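Local coordinates for C24 protein (Bizionia argentinensis JUB59, PDB 6OV6), which probably forms the receptor-binding tip of the long tail fibre of a temperate bacteriophage, as an intertwined trimer that binds manganese, at the interface of chains A and B. Sequence-based numbering; all coordinates share one arbitrary frame. Chains: chain A/B, C24 protein.

The interface of chains A and B. Residues chain A 164, 264, 267, 269; chain B 166, 174-175, 180.
A:Arg264 reaches across to B:Asp174 and B:Tyr175 with one guanidinium nitrogen, NH1, which donates to both. It forms a salt bridge with the carboxylate, A:Arg264 NH1 lying 2.9 Å from B:Asp174 OD2, and approaches that oxygen from above the carboxylate plane. The phenol OH of B:Tyr175 lies in the guanidinium plane, 2.8 Å from A:Arg264 NH1, with the ring nearly perpendicular to that plane. The arginine chain bends at chi3 (-68°) to bring its head here, and A:Tyr267 CE2 lies against one guanidinium face, which probably helps to fix its rotation. Two waters extend the polar link: one joins A:Arg264 NH2 to B:Asp174 OD1, the other A:Tyr267 OH to the backbone O of B:Asp174.

Beside this pair, the tyrosines meet edge to face, planes 72° apart: B:Tyr175 CE1 points at a face of A:Tyr267 near its rim, 3.6 Å from A:Tyr267 CE1. B:Tyr175 is itself sandwiched within its chain, with B:Asp174 CB over the ring centre and B:Val166 CG2 on the opposite face. B:Val166 also touches two aromatic rings of chain A with different atoms. Its CB sits over the face of A:Phe164, 3.6 Å from CZ, while CG1, set between backbone N and carbonyl carbon (chi1 63°), packs 3.5 Å from CD1 of A:Tyr267, which the valine lies alongside.

At the far end, the carbonyl O of B:Lys180 accepts from both N and OG1 of A:Thr269, each at 2.9 Å; the hydroxyl comes from above the carbonyl plane.

B:Val166, in strand 164-167, bridges antiparallel to A:Phe164 and parallel to A:Thr269 of strand 267-275, while the loop residues B:Asp174, B:Tyr175 and B:Lys180 complete this part of the interface between two subunits of the deposited trimer, probably the fibre assembly.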
ATOM      1  N   PHE A 164      -5.081   3.545  -1.134  1.00 23.06           N
ATOM      2  CA  PHE A 164      -3.968   2.647  -0.791  1.00 22.10           C
ATOM      3  C   PHE A 164      -4.242   1.391  -1.599  1.00 25.99           C
ATOM      4  O   PHE A 164      -5.342   0.852  -1.543  1.00 26.53           O
ATOM      5  CB  PHE A 164      -4.011   2.293   0.703  1.00 23.13           C
ATOM      6  CG  PHE A 164      -3.611   3.468   1.546  1.00 23.27           C
ATOM      7  CD1 PHE A 164      -2.265   3.693   1.861  1.00 25.53           C
ATOM      8  CD2 PHE A 164      -4.566   4.392   1.971  1.00 24.72           C
ATOM      9  CE1 PHE A 164      -1.888   4.802   2.640  1.00 26.02           C
ATOM     10  CE2 PHE A 164      -4.190   5.518   2.729  1.00 27.29           C
ATOM     11  CZ  PHE A 164      -2.854   5.712   3.061  1.00 25.19           C
ATOM     12  N   ARG A 264      -4.856   5.426   9.267  1.00 24.43           N
ATOM     13  CA  ARG A 264      -3.783   5.326   8.268  1.00 23.27           C
ATOM     14  C   ARG A 264      -2.409   5.073   8.824  1.00 27.43           C
ATOM     15  O   ARG A 264      -1.992   5.732   9.780  1.00 26.87           O
ATOM     16  CB  ARG A 264      -3.753   6.557   7.373  1.00 19.95           C
ATOM     17  CG  ARG A 264      -5.061   6.745   6.607  1.00 24.05           C
ATOM     18  CD  ARG A 264      -5.100   8.107   5.969  1.00 31.12           C
ATOM     19  NE  ARG A 264      -5.195   9.181   6.957  1.00 30.79           N
ATOM     20  CZ  ARG A 264      -5.361  10.459   6.649  1.00 38.92           C
ATOM     21  NH1 ARG A 264      -5.466  10.835   5.383  1.00 32.32           N
ATOM     22  NH2 ARG A 264      -5.461  11.368   7.604  1.00 32.32           N
ATOM     23  N   TYR A 267       2.083   7.157   5.365  1.00 23.64           N
ATOM     24  CA  TYR A 267       1.816   7.223   3.922  1.00 23.51           C
ATOM     25  C   TYR A 267       2.642   8.288   3.206  1.00 28.18           C
ATOM     26  O   TYR A 267       3.156   9.212   3.837  1.00 28.13           O
ATOM     27  CB  TYR A 267       0.296   7.383   3.662  1.00 23.74           C
ATOM     28  CG  TYR A 267      -0.325   8.699   4.107  1.00 24.02           C
ATOM     29  CD1 TYR A 267      -0.142   9.871   3.361  1.00 24.70           C
ATOM     30  CD2 TYR A 267      -1.155   8.756   5.231  1.00 24.86           C
ATOM     31  CE1 TYR A 267      -0.762  11.071   3.738  1.00 27.08           C
ATOM     32  CE2 TYR A 267      -1.807   9.935   5.593  1.00 25.06           C
ATOM     33  CZ  TYR A 267      -1.606  11.088   4.844  1.00 33.54           C
ATOM     34  OH  TYR A 267      -2.195  12.258   5.238  1.00 32.57           O
ATOM     35  N   THR A 269       2.349  10.427  -0.658  1.00 23.28           N
ATOM     36  CA  THR A 269       1.526  10.653  -1.831  1.00 23.68           C
ATOM     37  C   THR A 269       2.336  10.598  -3.135  1.00 25.25           C
ATOM     38  O   THR A 269       3.291  11.350  -3.319  1.00 26.11           O
ATOM     39  CB  THR A 269       0.754  12.004  -1.726  1.00 27.80           C
ATOM     40  OG1 THR A 269       0.040  12.069  -0.497  1.00 25.69           O
ATOM     41  CG2 THR A 269      -0.208  12.216  -2.904  1.00 26.96           C
TER
ATOM     42  N   VAL B 166      -0.044   6.261  -1.134  1.00 21.16           N
ATOM     43  CA  VAL B 166      -1.426   6.677  -1.309  1.00 21.32           C
ATOM     44  C   VAL B 166      -1.530   7.520  -2.593  1.00 23.89           C
ATOM     45  O   VAL B 166      -0.648   8.317  -2.889  1.00 23.48           O
ATOM     46  CB  VAL B 166      -2.005   7.388  -0.060  1.00 25.73           C
ATOM     47  CG1 VAL B 166      -1.240   8.685   0.240  1.00 25.99           C
ATOM     48  CG2 VAL B 166      -3.518   7.636  -0.221  1.00 25.63           C
ATOM     49  N   ASP B 174      -5.326  16.237   1.970  1.00 29.52           N
ATOM     50  CA  ASP B 174      -4.341  15.288   2.501  1.00 28.13           C
ATOM     51  C   ASP B 174      -3.401  14.808   1.411  1.00 30.34           C
ATOM     52  O   ASP B 174      -2.251  14.467   1.710  1.00 30.41           O
ATOM     53  CB  ASP B 174      -5.039  14.049   3.094  1.00 29.16           C
ATOM     54  CG  ASP B 174      -5.753  14.277   4.418  1.00 35.92           C
ATOM     55  OD1 ASP B 174      -5.432  15.268   5.103  1.00 39.55           O
ATOM     56  OD2 ASP B 174      -6.583  13.433   4.789  1.00 35.59           O
ATOM     57  N   TYR B 175      -3.897  14.729   0.159  1.00 27.92           N
ATOM     58  CA  TYR B 175      -3.156  14.114  -0.951  1.00 27.50           C
ATOM     59  C   TYR B 175      -3.019  14.978  -2.204  1.00 33.99           C
ATOM     60  O   TYR B 175      -2.783  14.430  -3.279  1.00 33.69           O
ATOM     61  CB  TYR B 175      -3.878  12.802  -1.348  1.00 26.23           C
ATOM     62  CG  TYR B 175      -4.337  11.936  -0.188  1.00 25.94           C
ATOM     63  CD1 TYR B 175      -3.442  11.529   0.805  1.00 27.03           C
ATOM     64  CD2 TYR B 175      -5.640  11.450  -0.129  1.00 25.50           C
ATOM     65  CE1 TYR B 175      -3.846  10.710   1.852  1.00 28.04           C
ATOM     66  CE2 TYR B 175      -6.055  10.630   0.917  1.00 27.10           C
ATOM     67  CZ  TYR B 175      -5.141  10.240   1.892  1.00 29.93           C
ATOM     68  OH  TYR B 175      -5.488   9.418   2.933  1.00 30.66           O
ATOM     69  N   LYS B 180       3.130  14.627  -0.024  1.00 25.88           N
ATOM     70  CA  LYS B 180       2.379  14.854   1.219  1.00 25.79           C
ATOM     71  C   LYS B 180       2.351  13.544   1.995  1.00 31.60           C
ATOM     72  O   LYS B 180       2.128  12.466   1.413  1.00 28.29           O
ATOM     73  CB  LYS B 180       0.952  15.348   0.968  1.00 28.18           C
ATOM     74  CG  LYS B 180       0.900  16.831   0.581  1.00 33.92           C
ATOM     75  CD  LYS B 180      -0.468  17.424   0.747  1.00 35.78           C
ATOM     76  CE  LYS B 180      -0.356  18.919   0.942  1.00 41.53           C
ATOM     77  NZ  LYS B 180      -1.690  19.556   1.049  1.00 38.43           N
TER
HETATM   78  O   HOH W   1      -1.209  14.643   4.127  1.00 32.52           O
HETATM   79  O   HOH W   2      -5.121  14.489   7.703  1.00 37.68           O